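Local coordinates for protein xylose isomerase-like TIM barrel (Anabaena variabilis ATCC 29413, PDB 2QW5) that binds zinc and D-xylose inside a TIM barrel and is probably a sugar isomerase or epimerase, at residues Asp10-Phe15 with Lys83-Val88; Lys39-Gly44 with Glu77-Val82; Gly47-Ile52 with Pro277-Ile282; Glu109-Arg114 with Glu124-Pro129; Ile117-Gly122 with Lys176-Ala181. All coordinates share one frame; numbering follows the deposited sequence. Where two conformers were deposited one is given.

Contact 1: Asp10-Phe15 with Lys83-Val88; sequences DIYISF and KISTNV. With XLS (D-xylose), chain C.
Lys83 and Tyr12 meet inside a TIM barrel of the xylose isomerase-like family. They stand near the starts of strands 83-87 and 11-14, which are separated in the sheet by strand 47-51. The contact reaches past that strand on the inside of the barrel, by side chains alone.

The lysine can be followed outward. Its CB lies 3.2 Å from Tyr12 OH, oblique to the ring. CG is looser against the hydroxyl. CD returns to 3.3 Å from Tyr12 OH, so the extended chain passes the phenol oxygen and touches it with CB and CD. CE then leads away, and the chain turns at its last torsion (chi4 61°). Lys83 NZ ends on a water, 3.1 Å away. That water gives a hydrogen bond to Asp10 OD2 (2.8 Å) and so bridges two opposite charges whose own atoms do not touch.

Further up the barrel, Ser85 OG sits at the edge of the Tyr12 ring, near its plane, 4.1 Å from CD2. The serine hydroxyl is hydrogen-bonded to Tyr245.

Asn87, near the other end of strand 83-87, belongs to the sugar pocket. Its CG is anti to the backbone N (chi1 -172°). Asn87 OD1 accepts from xylose O4 at 2.8 Å, while Asn87 ND2 makes a weak bond of 3.3 Å to xylose O2. An alanine here would probably leave O4 without its acceptor and O2 without this weak donor. Beside its bond, Asn87 OD1 also lies 3.1 Å from xylose C4.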
# COMPACT_ATOMS: atom_id res chain seq x y z
N ASP A 10 38.63 19.77 -2.33
CA ASP A 10 37.64 20.24 -1.36
C ASP A 10 36.69 19.07 -1.09
O ASP A 10 36.24 18.39 -2.03
CB ASP A 10 36.81 21.41 -1.92
CG ASP A 10 37.56 22.72 -1.90
OD1 ASP A 10 38.61 22.83 -1.25
OD2 ASP A 10 37.07 23.68 -2.53
N ILE A 11 36.39 18.87 0.18
CA ILE A 11 35.48 17.82 0.60
C ILE A 11 34.27 18.49 1.20
O ILE A 11 34.39 19.29 2.13
CB ILE A 11 36.14 16.84 1.64
CG1 ILE A 11 37.48 16.30 1.14
CG2 ILE A 11 35.19 15.67 2.01
CD1 ILE A 11 37.38 15.61 -0.18
N TYR A 12 33.09 18.16 0.66
CA TYR A 12 31.80 18.68 1.15
C TYR A 12 31.08 17.56 1.90
O TYR A 12 31.51 16.41 1.83
CB TYR A 12 30.92 19.10 -0.01
CG TYR A 12 31.32 20.34 -0.80
CD1 TYR A 12 32.60 20.93 -0.72
CD2 TYR A 12 30.43 20.86 -1.76
CE1 TYR A 12 32.93 22.06 -1.53
CE2 TYR A 12 30.76 21.96 -2.54
CZ TYR A 12 31.99 22.56 -2.42
OH TYR A 12 32.29 23.64 -3.23
N ILE A 13 30.05 17.90 2.64
CA ILE A 13 29.15 16.90 3.25
C ILE A 13 27.70 17.28 3.04
O ILE A 13 27.34 18.46 3.11
CB ILE A 13 29.48 16.66 4.72
CG1 ILE A 13 28.65 15.49 5.27
CG2 ILE A 13 29.36 17.97 5.52
CD1 ILE A 13 29.16 14.93 6.62
N SER A 14 26.85 16.28 2.77
CA SER A 14 25.42 16.50 2.60
C SER A 14 24.68 16.75 3.93
O SER A 14 24.89 16.05 4.89
CB SER A 14 24.77 15.27 1.99
OG SER A 14 23.38 15.48 1.88
N PHE A 15 23.73 17.70 3.89
CA PHE A 15 22.80 17.94 5.02
C PHE A 15 21.78 16.80 5.22
O PHE A 15 21.02 16.88 6.17
CB PHE A 15 22.14 19.34 5.00
CG PHE A 15 22.74 20.27 6.01
CD1 PHE A 15 24.11 20.54 5.98
CD2 PHE A 15 21.94 20.85 7.01
CE1 PHE A 15 24.69 21.38 6.93
CE2 PHE A 15 22.52 21.69 7.99
CZ PHE A 15 23.89 21.97 7.93
N LYS A 83 31.13 27.08 0.68
CA LYS A 83 30.40 26.85 -0.56
C LYS A 83 29.21 25.90 -0.35
O LYS A 83 29.28 24.99 0.47
CB LYS A 83 31.32 26.30 -1.65
CG LYS A 83 32.29 27.38 -2.23
CD LYS A 83 33.04 26.82 -3.47
CE LYS A 83 33.94 27.86 -4.19
NZ LYS A 83 35.04 28.40 -3.27
N ILE A 84 28.16 26.10 -1.14
CA ILE A 84 26.95 25.30 -1.08
C ILE A 84 26.68 24.75 -2.46
O ILE A 84 26.83 25.48 -3.43
CB ILE A 84 25.75 26.18 -0.70
CG1 ILE A 84 25.94 26.86 0.67
CG2 ILE A 84 24.41 25.39 -0.72
CD1 ILE A 84 26.08 25.93 1.80
N SER A 85 26.36 23.46 -2.52
CA SER A 85 25.76 22.80 -3.69
C SER A 85 24.31 22.46 -3.26
O SER A 85 23.99 22.42 -2.07
CB SER A 85 26.55 21.58 -4.10
OG SER A 85 26.57 20.61 -3.07
N THR A 86 23.42 22.26 -4.22
CA THR A 86 22.03 21.94 -3.92
C THR A 86 21.62 20.59 -4.48
O THR A 86 22.16 20.14 -5.52
CB THR A 86 21.05 23.01 -4.43
OG1 THR A 86 21.14 23.09 -5.86
CG2 THR A 86 21.32 24.31 -3.82
N ASN A 87 20.69 19.95 -3.77
CA ASN A 87 20.06 18.72 -4.17
C ASN A 87 18.57 19.04 -4.44
O ASN A 87 17.84 19.51 -3.57
CB ASN A 87 20.23 17.63 -3.14
CG ASN A 87 19.75 16.30 -3.62
OD1 ASN A 87 18.56 16.10 -3.75
ND2 ASN A 87 20.67 15.38 -3.83
N VAL A 88 18.16 18.79 -5.67
CA VAL A 88 16.85 19.13 -6.16
C VAL A 88 16.31 17.98 -6.97
O VAL A 88 17.03 17.42 -7.78
CB VAL A 88 16.87 20.42 -7.06
CG1 VAL A 88 15.53 20.64 -7.69
CG2 VAL A 88 17.25 21.68 -6.21
C1 XLS C . 18.82 10.21 -3.18
C2 XLS C . 18.25 11.41 -3.93
C3 XLS C . 16.94 11.99 -3.29
C4 XLS C . 16.83 13.50 -3.36
O1 XLS C . 19.47 9.08 -3.79
O2 XLS C . 19.25 12.40 -4.17
O3 XLS C . 16.63 11.67 -1.94
O4 XLS C . 17.08 13.91 -4.67
O HOH W 1 36.28 26.14 -1.52

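Contact 2: Lys39-Gly44 with Glu77-Val82; sequences KLQRFG and EGLENV
The side-chain amide of Gln41 is the flat group that meets Leu79 and Val82. Both partners send one methyl to the same side of the amide plane, and each stands well off that plane. Leu79 CD2 lies 3.2 Å from Gln41 OE1. Val82 CG2 lies 3.3 Å from Gln41 NE2. These are close polar-to-methyl contacts and no hydrogen bond crosses between the segments. A second flat group, the ring of Phe43, has Lys39 O over the centre of one face, 3.9 Å above it.

Gln41 reaches this far because its chain is extended beyond CG (chi2 -171°). An alanine in its place would probably open a gap beside Leu79 CD2 and Val82 CG2, where the amide now lies.

The backbones are fixed on both sides. Helix 27-42 is closed by a Schellman motif at Gly44, whose N bonds to Gln41 O at 3.0 Å. Its phi of 113° suits a glycine. Gly78 closes helix 60-76 in the same way. A type I turn follows, with Val82 N bonded to Leu79 O at 3.0 Å.

The contact thus joins the end of one barrel helix to the loop that leaves the next. Leu79 also packs on Val34 and Ile37 of helix 27-42. Val82 leans on Phe48 of strand 47-51, just before the chain enters strand 83-87.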
# COMPACT_ATOMS: atom_id res chain seq x y z
N LYS A 39 30.84 23.07 13.34
CA LYS A 39 31.38 21.83 13.89
C LYS A 39 32.03 21.04 12.77
O LYS A 39 33.14 20.55 12.90
CB LYS A 39 30.27 21.01 14.54
CG LYS A 39 30.78 19.77 15.36
CD LYS A 39 31.52 20.16 16.66
CE LYS A 39 31.52 19.08 17.79
NZ LYS A 39 32.27 17.80 17.54
N LEU A 40 31.32 20.94 11.65
CA LEU A 40 31.80 20.16 10.52
C LEU A 40 33.07 20.74 9.91
O LEU A 40 33.96 19.99 9.56
CB LEU A 40 30.67 20.00 9.47
CG LEU A 40 29.53 19.08 9.98
CD1 LEU A 40 28.27 19.22 9.18
CD2 LEU A 40 29.95 17.62 10.01
N GLN A 41 33.13 22.07 9.82
CA GLN A 41 34.34 22.77 9.34
C GLN A 41 35.58 22.39 10.11
O GLN A 41 36.65 22.30 9.50
CB GLN A 41 34.20 24.28 9.43
CG GLN A 41 33.41 24.91 8.37
CD GLN A 41 33.53 26.43 8.45
OE1 GLN A 41 33.21 27.05 9.48
NE2 GLN A 41 34.03 27.02 7.39
N ARG A 42 35.45 22.17 11.43
CA ARG A 42 36.59 21.75 12.26
C ARG A 42 37.17 20.40 11.81
O ARG A 42 38.36 20.19 11.94
CB ARG A 42 36.27 21.77 13.76
CG ARG A 42 35.98 23.16 14.31
CD ARG A 42 36.07 23.21 15.83
NE ARG A 42 35.82 24.55 16.37
CZ ARG A 42 36.68 25.57 16.40
NH1 ARG A 42 37.91 25.49 15.87
NH2 ARG A 42 36.30 26.73 16.95
N PHE A 43 36.33 19.52 11.25
CA PHE A 43 36.79 18.24 10.71
C PHE A 43 37.44 18.37 9.33
O PHE A 43 38.02 17.40 8.84
CB PHE A 43 35.64 17.22 10.57
CG PHE A 43 34.85 16.99 11.82
CD1 PHE A 43 35.46 16.97 13.09
CD2 PHE A 43 33.49 16.71 11.74
CE1 PHE A 43 34.71 16.75 14.25
CE2 PHE A 43 32.72 16.47 12.90
CZ PHE A 43 33.34 16.50 14.17
N GLY A 44 37.31 19.53 8.70
CA GLY A 44 37.92 19.84 7.42
C GLY A 44 36.98 20.04 6.25
O GLY A 44 37.44 20.24 5.14
N GLU A 77 27.62 35.26 9.97
CA GLU A 77 28.23 34.38 10.99
C GLU A 77 29.70 33.95 10.75
O GLU A 77 30.19 33.05 11.42
CB GLU A 77 27.32 33.13 11.20
CG GLU A 77 25.99 33.45 11.90
CD GLU A 77 26.20 33.82 13.39
OE1 GLU A 77 26.71 32.98 14.15
OE2 GLU A 77 25.87 34.95 13.78
N GLY A 78 30.39 34.59 9.79
CA GLY A 78 31.79 34.28 9.44
C GLY A 78 31.99 33.17 8.43
O GLY A 78 33.14 32.73 8.21
N LEU A 79 30.91 32.77 7.75
CA LEU A 79 30.96 31.63 6.82
C LEU A 79 30.92 32.05 5.36
O LEU A 79 30.50 31.25 4.51
CB LEU A 79 29.84 30.62 7.16
CG LEU A 79 29.81 30.09 8.62
CD1 LEU A 79 28.59 29.20 8.88
CD2 LEU A 79 31.07 29.36 8.98
N GLU A 80 31.50 33.22 5.04
CA GLU A 80 31.57 33.74 3.67
C GLU A 80 32.18 32.76 2.69
O GLU A 80 31.67 32.62 1.56
CB GLU A 80 32.40 35.04 3.56
CG GLU A 80 31.82 36.28 4.24
CD GLU A 80 32.27 36.47 5.72
OE1 GLU A 80 32.71 35.48 6.37
OE2 GLU A 80 32.17 37.62 6.21
N ASN A 81 33.24 32.10 3.11
CA ASN A 81 34.01 31.21 2.22
C ASN A 81 33.39 29.85 2.05
O ASN A 81 33.90 29.10 1.21
CB ASN A 81 35.45 31.00 2.70
CG ASN A 81 36.24 32.28 2.75
OD1 ASN A 81 35.85 33.31 2.20
ND2 ASN A 81 37.37 32.21 3.39
N VAL A 82 32.36 29.51 2.85
CA VAL A 82 31.69 28.19 2.78
C VAL A 82 30.88 28.10 1.49
O VAL A 82 30.08 28.97 1.23
CB VAL A 82 30.79 27.94 4.02
CG1 VAL A 82 29.84 26.68 3.83
CG2 VAL A 82 31.65 27.81 5.24

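Contact 3: Gly47-Ile52 with Pro277-Ile282; sequences GFEFPI and PIAVEI. With ZN (zinc ion), chain D.
Glu49 meets Ala279 and Glu281 across the inside of the barrel, and three kinds of interaction can be separated.

The first is metal binding. Glu281 OE1 binds the zinc ion at 2.1 Å. The same carboxylate keeps OE2 at 3.3 Å from the zinc, so one oxygen does the binding. Asp216, Gln247 and Glu183 supply further ligands, and a water is also bound, 2.0 Å from the zinc.

The second is an approach of like charges. Glu49 OE1 comes within 3.4 Å of Glu281 OE2. Both are acceptors and they are not hydrogen-bonded. The side chains cross at about a right angle, with carboxylate planes 71° apart. The nearby zinc probably offsets part of the repulsion. Glu49 OE2 is hydrogen-bonded to Tyr245 OH and Gln247 NE2. Since Gln247 binds the metal through its other amide atom, Glu49 is a second-shell residue and is likely to steady Gln247.

The third is packing. Glu49 OE2 lies 3.1 Å from Ala279 CB, a tight fit that the small methyl allows. The glutamate chain is extended beyond CG (chi2 -166°), which carries its carboxylate across to this methyl.

Strands 47-51 and 278-280 are not adjacent. Strand 11-14 lies between them and pairs with both. Beside the contact, Glu49 also touches Ser85 of strand 83-87, and Ala279 rests on Tyr245 of strand 243-248.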
# COMPACT_ATOMS: atom_id res chain seq x y z
N GLY A 47 32.54 22.71 2.27
CA GLY A 47 31.25 23.02 1.68
C GLY A 47 30.17 22.03 2.05
O GLY A 47 30.46 20.97 2.61
N PHE A 48 28.93 22.39 1.75
CA PHE A 48 27.74 21.59 2.19
C PHE A 48 26.71 21.44 1.12
O PHE A 48 26.56 22.36 0.35
CB PHE A 48 27.16 22.27 3.44
CG PHE A 48 28.17 22.39 4.52
CD1 PHE A 48 28.39 21.35 5.42
CD2 PHE A 48 29.02 23.48 4.54
CE1 PHE A 48 29.42 21.44 6.38
CE2 PHE A 48 30.07 23.58 5.49
CZ PHE A 48 30.26 22.55 6.41
N GLU A 49 26.04 20.28 1.02
CA GLU A 49 24.97 20.11 0.05
C GLU A 49 23.70 20.36 0.81
O GLU A 49 23.43 19.69 1.80
CB GLU A 49 24.83 18.70 -0.57
CG GLU A 49 26.04 17.98 -0.99
CD GLU A 49 25.67 16.77 -1.88
OE1 GLU A 49 24.53 16.22 -1.82
OE2 GLU A 49 26.55 16.37 -2.64
N PHE A 50 22.93 21.30 0.32
CA PHE A 50 21.62 21.67 0.87
C PHE A 50 20.53 21.10 -0.01
O PHE A 50 20.46 21.47 -1.19
CB PHE A 50 21.50 23.19 0.86
CG PHE A 50 22.15 23.89 2.04
CD1 PHE A 50 23.03 23.25 2.92
CD2 PHE A 50 21.93 25.27 2.18
CE1 PHE A 50 23.59 23.97 4.00
CE2 PHE A 50 22.50 25.98 3.21
CZ PHE A 50 23.33 25.33 4.12
N PRO A 51 19.70 20.17 0.54
CA PRO A 51 18.51 19.79 -0.21
C PRO A 51 17.54 20.97 -0.24
O PRO A 51 17.42 21.67 0.76
CB PRO A 51 17.92 18.62 0.60
CG PRO A 51 18.43 18.81 2.00
CD PRO A 51 19.81 19.40 1.81
N ILE A 52 16.91 21.22 -1.39
CA ILE A 52 15.90 22.27 -1.50
C ILE A 52 14.55 21.60 -1.55
O ILE A 52 14.17 20.97 -2.58
CB ILE A 52 16.12 23.23 -2.70
CG1 ILE A 52 17.54 23.86 -2.62
CG2 ILE A 52 14.99 24.31 -2.79
CD1 ILE A 52 17.89 24.64 -1.32
N PRO A 277 34.77 19.57 -6.35
CA PRO A 277 34.61 19.08 -4.99
C PRO A 277 34.08 17.64 -4.92
O PRO A 277 33.32 17.26 -5.81
CB PRO A 277 33.59 20.06 -4.40
CG PRO A 277 32.81 20.54 -5.55
CD PRO A 277 33.74 20.57 -6.71
N ILE A 278 34.49 16.89 -3.90
CA ILE A 278 34.04 15.50 -3.65
C ILE A 278 33.11 15.57 -2.44
O ILE A 278 33.56 15.94 -1.39
CB ILE A 278 35.23 14.55 -3.33
CG1 ILE A 278 36.22 14.46 -4.50
CG2 ILE A 278 34.72 13.15 -2.96
CD1 ILE A 278 35.65 13.80 -5.73
N ALA A 279 31.81 15.24 -2.61
CA ALA A 279 30.85 15.33 -1.50
C ALA A 279 30.60 14.00 -0.78
O ALA A 279 30.38 13.01 -1.41
CB ALA A 279 29.55 15.88 -1.96
N VAL A 280 30.69 14.01 0.55
CA VAL A 280 30.34 12.88 1.39
C VAL A 280 28.81 12.94 1.51
O VAL A 280 28.29 13.91 2.03
CB VAL A 280 30.98 13.01 2.81
CG1 VAL A 280 30.33 12.02 3.81
CG2 VAL A 280 32.48 12.85 2.72
N GLU A 281 28.11 11.92 1.00
CA GLU A 281 26.65 11.88 1.09
C GLU A 281 26.16 10.70 1.94
O GLU A 281 26.06 9.58 1.47
CB GLU A 281 26.01 11.85 -0.28
CG GLU A 281 24.51 12.21 -0.17
CD GLU A 281 23.82 12.17 -1.48
OE1 GLU A 281 24.02 11.13 -2.16
OE2 GLU A 281 23.08 13.12 -1.81
N ILE A 282 25.87 10.99 3.21
CA ILE A 282 25.42 10.02 4.17
C ILE A 282 23.95 10.38 4.52
O ILE A 282 23.64 11.53 4.93
CB ILE A 282 26.34 10.04 5.44
CG1 ILE A 282 27.77 9.57 5.06
CG2 ILE A 282 25.75 9.16 6.57
CD1 ILE A 282 28.77 9.61 6.22
ZN ZN D . 23.52 10.92 -4.20
O HOH W 2 21.83 9.99 -3.57

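Contact 4: Glu109-Arg114 with Glu124-Pro129; sequences EYLKSR and EIMMGP
Met126 pushes its side chain from strand 125-128 against helix 101-120, where it meets Arg114 and Leu111. It contributes the most surface of the three and is deposited as selenomethionine. Its CG is anti to the backbone N (chi1 -178°), which sends the chain straight out from the strand. Met126 SE then lies against the backbone of the arginine, 3.6 Å from Arg114 C. The side chain of Arg114 takes part through CB, 4.0 Å from Met126 SE.

The terminal methyl bends aside at the last torsion (chi3 111°) and turns to Leu111. Met126 CE is 3.9 Å from Leu111 O and 4.3 Å from Leu111 CD2. The methionine tip thus spans one turn of the helix.

Arg114 leads its charged end away from the strand. Its NH1 gives a hydrogen bond to Ser113 OG at 2.9 Å, with the oxygen in the guanidinium plane. NH1 also forms a salt bridge with Asp63, and NH2 bonds to Ala53 O. The buried guanidinium is thereby paired away from Met126.

Helix and strand belong to one beta-alpha-beta unit that starts at strand 83-87. Farther along, Pro129 lines the xylose pocket. No hydrogen bond joins the two segments here. Met126 meets the helix through van der Waals contacts to backbone carbonyl groups, Arg114 CB and Leu111 CD2, so the fit depends on shape, while the arginine's polar needs are met by other partners.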
# COMPACT_ATOMS: atom_id res chain seq x y z
N GLU A 109 9.56 25.86 -14.95
CA GLU A 109 9.55 27.03 -14.03
C GLU A 109 9.98 26.66 -12.63
O GLU A 109 10.68 27.44 -11.95
CB GLU A 109 8.22 27.82 -14.06
CG GLU A 109 7.91 28.44 -15.47
CD GLU A 109 9.01 29.46 -16.01
OE1 GLU A 109 9.38 30.40 -15.25
OE2 GLU A 109 9.47 29.33 -17.20
N TYR A 110 9.55 25.47 -12.19
CA TYR A 110 9.98 24.92 -10.90
C TYR A 110 11.50 24.74 -10.89
O TYR A 110 12.17 25.19 -9.98
CB TYR A 110 9.23 23.60 -10.61
CG TYR A 110 9.85 22.74 -9.55
CD1 TYR A 110 9.79 23.07 -8.19
CD2 TYR A 110 10.54 21.57 -9.91
CE1 TYR A 110 10.38 22.26 -7.22
CE2 TYR A 110 11.14 20.77 -8.96
CZ TYR A 110 11.06 21.10 -7.62
OH TYR A 110 11.67 20.25 -6.71
N LEU A 111 12.04 24.10 -11.93
CA LEU A 111 13.49 23.86 -12.01
C LEU A 111 14.28 25.17 -12.14
O LEU A 111 15.33 25.29 -11.50
CB LEU A 111 13.82 22.84 -13.09
CG LEU A 111 13.28 21.43 -12.86
CD1 LEU A 111 13.34 20.52 -14.16
CD2 LEU A 111 14.00 20.72 -11.75
N LYS A 112 13.73 26.15 -12.88
CA LYS A 112 14.37 27.52 -12.99
C LYS A 112 14.39 28.23 -11.65
O LYS A 112 15.39 28.92 -11.30
CB LYS A 112 13.69 28.40 -14.02
CG LYS A 112 13.89 28.00 -15.50
CD LYS A 112 13.10 28.95 -16.38
CE LYS A 112 13.45 28.79 -17.85
NZ LYS A 112 12.63 29.66 -18.74
N SER A 113 13.31 28.07 -10.89
CA SER A 113 13.27 28.60 -9.50
C SER A 113 14.38 28.01 -8.65
O SER A 113 15.02 28.71 -7.83
CB SER A 113 11.91 28.28 -8.82
OG SER A 113 12.00 28.43 -7.42
N ARG A 114 14.58 26.71 -8.79
CA ARG A 114 15.58 26.02 -7.99
C ARG A 114 16.97 26.41 -8.47
O ARG A 114 17.86 26.60 -7.63
CB ARG A 114 15.30 24.53 -7.89
CG ARG A 114 14.33 24.10 -6.76
CD ARG A 114 13.01 24.86 -6.63
NE ARG A 114 12.39 24.65 -5.32
CZ ARG A 114 11.55 25.49 -4.70
NH1 ARG A 114 11.19 26.65 -5.22
NH2 ARG A 114 11.07 25.13 -3.52
N GLU A 124 27.27 26.85 -7.41
CA GLU A 124 27.58 26.64 -8.80
C GLU A 124 27.28 25.22 -9.27
O GLU A 124 27.55 24.88 -10.41
CB GLU A 124 29.02 27.09 -8.99
CG GLU A 124 29.08 28.70 -8.82
CD GLU A 124 30.48 29.33 -8.78
OE1 GLU A 124 31.25 29.11 -7.79
OE2 GLU A 124 30.77 30.09 -9.74
N ILE A 125 26.67 24.41 -8.41
CA ILE A 125 26.27 23.05 -8.72
C ILE A 125 24.87 22.78 -8.16
O ILE A 125 24.65 22.92 -6.94
CB ILE A 125 27.25 22.01 -8.15
CG1 ILE A 125 28.66 22.15 -8.75
CG2 ILE A 125 26.75 20.61 -8.45
CD1 ILE A 125 29.70 21.32 -8.01
N MSE A 126 23.95 22.41 -9.05
CA MSE A 126 22.60 21.94 -8.69
C MSE A 126 22.54 20.52 -9.22
O MSE A 126 22.69 20.31 -10.46
CB MSE A 126 21.50 22.78 -9.33
CG MSE A 126 20.09 22.33 -8.93
SE MSE A 126 18.76 23.48 -9.53
CE MSE A 126 17.87 22.40 -10.88
N MSE A 127 22.30 19.56 -8.33
CA MSE A 127 22.28 18.14 -8.71
C MSE A 127 21.03 17.43 -8.25
O MSE A 127 20.34 17.92 -7.38
CB MSE A 127 23.47 17.41 -8.07
CG MSE A 127 23.49 17.52 -6.52
SE MSE A 127 24.03 15.91 -5.79
CE MSE A 127 22.57 14.70 -6.24
N GLY A 128 20.75 16.29 -8.87
CA GLY A 128 19.70 15.42 -8.38
C GLY A 128 18.88 14.81 -9.49
O GLY A 128 19.26 14.92 -10.64
N PRO A 129 17.78 14.11 -9.11
CA PRO A 129 16.88 13.44 -10.03
C PRO A 129 15.87 14.42 -10.67
O PRO A 129 14.65 14.37 -10.39
CB PRO A 129 16.22 12.40 -9.13
CG PRO A 129 16.18 13.08 -7.78
CD PRO A 129 17.37 13.91 -7.70

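Contact 5: Ile117-Gly122 with Lys176-Ala181; sequences ITAALG and KKVKLA
Val178 sits against Thr118 and Ala119 at the end of helix 101-120. Its CG1 is 3.9 Å from Thr118 CG2, and its CG2 lies 4.1 Å from the same methyl. The two branched side chains meet at a slant. Val178 CG2 also touches Ala119, 4.2 Å from its CB. From another direction, roughly at right angles, Lys176 CE comes to 3.9 Å from Ala119 CB. The alanine is thus covered by a valine methyl and by the aliphatic part of a lysine.

Torsions place these groups. Thr118 has CG2 anti to its N and OG1 anti to its carbonyl carbon (chi1 -58°). The methyl turns to the valine while the hydroxyl is bonded to Thr86 of strand 83-87 and to Arg114 O. Lys176 is bent at chi2 and chi3 (-67° and -65°), which folds its chain across the end of helix 101-120 and brings CE to Ala119. Its NZ makes a weak, long ion pair with Asp116.

The next shell fixes the backbones. Gly122 closes helix 101-120 with a Schellman motif, and Gly122 N bonds to Ala119 O at 2.7 Å. Lys177 closes helix 148-176 likewise with a positive phi, after which the chain runs through Val178 into strand 179-182. Val178 also packs on Met126 and Val115.

The contact therefore joins two helix ends and the start of a strand on the outer layer of the barrel. With no hydrogen bond across, it rests on the close apolar fit of Val178, Thr118 CG2 and Ala119 CB, while the polar atoms of Thr118 and Lys176 find partners to the side.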
# COMPACT_ATOMS: atom_id res chain seq x y z
N ILE A 117 17.53 29.76 -6.72
CA ILE A 117 17.88 29.52 -5.29
C ILE A 117 19.35 29.06 -5.14
O ILE A 117 20.07 29.46 -4.21
CB ILE A 117 16.90 28.43 -4.70
CG1 ILE A 117 15.49 29.01 -4.56
CG2 ILE A 117 17.43 27.79 -3.42
CD1 ILE A 117 14.44 27.94 -4.19
N THR A 118 19.79 28.17 -6.03
CA THR A 118 21.18 27.67 -6.02
C THR A 118 22.14 28.84 -6.12
O THR A 118 23.01 28.98 -5.26
CB THR A 118 21.44 26.63 -7.16
OG1 THR A 118 20.54 25.56 -6.98
CG2 THR A 118 22.90 26.08 -7.10
N ALA A 119 21.90 29.71 -7.09
CA ALA A 119 22.71 30.91 -7.32
C ALA A 119 22.66 31.85 -6.11
O ALA A 119 23.71 32.33 -5.67
CB ALA A 119 22.25 31.62 -8.60
N ALA A 120 21.46 32.06 -5.53
CA ALA A 120 21.29 32.95 -4.33
C ALA A 120 22.08 32.45 -3.16
O ALA A 120 22.53 33.24 -2.32
CB ALA A 120 19.79 33.15 -3.96
N LEU A 121 22.27 31.12 -3.09
CA LEU A 121 23.15 30.49 -2.09
C LEU A 121 24.63 30.52 -2.47
O LEU A 121 25.45 29.89 -1.80
CB LEU A 121 22.68 29.04 -1.81
CG LEU A 121 21.34 28.84 -1.09
CD1 LEU A 121 20.85 27.42 -1.13
CD2 LEU A 121 21.50 29.26 0.36
N GLY A 122 24.99 31.23 -3.55
CA GLY A 122 26.35 31.28 -4.07
C GLY A 122 26.82 30.02 -4.76
O GLY A 122 28.01 29.90 -5.08
N LYS A 176 23.04 31.77 -15.37
CA LYS A 176 23.15 31.82 -13.91
C LYS A 176 24.45 31.26 -13.31
O LYS A 176 24.68 31.38 -12.10
CB LYS A 176 21.96 31.03 -13.30
CG LYS A 176 20.58 31.55 -13.69
CD LYS A 176 20.26 32.95 -13.13
CE LYS A 176 20.18 32.97 -11.60
NZ LYS A 176 19.44 34.14 -11.10
N LYS A 177 25.31 30.68 -14.15
CA LYS A 177 26.57 30.03 -13.72
C LYS A 177 26.36 28.84 -12.72
O LYS A 177 27.12 28.66 -11.76
CB LYS A 177 27.56 31.07 -13.22
CG LYS A 177 27.86 32.16 -14.25
CD LYS A 177 28.88 33.17 -13.77
CE LYS A 177 29.70 33.70 -14.92
NZ LYS A 177 28.93 34.13 -16.11
N VAL A 178 25.32 28.05 -12.97
CA VAL A 178 25.00 26.86 -12.17
C VAL A 178 25.12 25.66 -13.08
O VAL A 178 24.43 25.58 -14.12
CB VAL A 178 23.56 26.94 -11.61
CG1 VAL A 178 23.13 25.58 -11.00
CG2 VAL A 178 23.42 28.15 -10.65
N LYS A 179 26.02 24.75 -12.76
CA LYS A 179 26.14 23.52 -13.58
C LYS A 179 25.02 22.62 -13.12
O LYS A 179 24.78 22.54 -11.91
CB LYS A 179 27.49 22.84 -13.35
CG LYS A 179 28.74 23.60 -13.77
CD LYS A 179 28.89 23.68 -15.24
CE LYS A 179 30.25 24.32 -15.57
NZ LYS A 179 30.22 24.83 -16.96
N LEU A 180 24.35 21.92 -14.04
CA LEU A 180 23.26 20.99 -13.70
C LEU A 180 23.82 19.57 -13.71
O LEU A 180 24.23 19.12 -14.75
CB LEU A 180 22.10 21.13 -14.70
CG LEU A 180 21.34 22.48 -14.72
CD1 LEU A 180 20.46 22.59 -15.95
CD2 LEU A 180 20.53 22.69 -13.43
N ALA A 181 23.82 18.87 -12.57
CA ALA A 181 24.39 17.50 -12.42
C ALA A 181 23.29 16.50 -12.16
O ALA A 181 22.89 16.32 -11.02
CB ALA A 181 25.44 17.48 -11.33

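Overall arrangement
Contacts 1 and 3 lie inside the barrel, their centres about 3 Å apart. They are tied by backbone pairing of strand 11-14 with 278-280 and of 47-51 with 83-87. Both bring polar side chains into the interior: a tyrosine hydroxyl on lysine methylenes in contact 1, two carboxylates in contact 3. Contacts 4 and 5 both use helix 101-120 and lie outside strands 125-128 and 179-182, neighbours in the sheet. They are mostly apolar; contact 4 is buried, contact 5 only partly. Contact 2 is the most peripheral, its centre about 21 Å from that of the chain. There a glutamine amide meets methyls. It still touches contact 3 through Val82 and Phe48. Contact 5 touches contact 1 through the Thr86 and Thr118 hydroxyls.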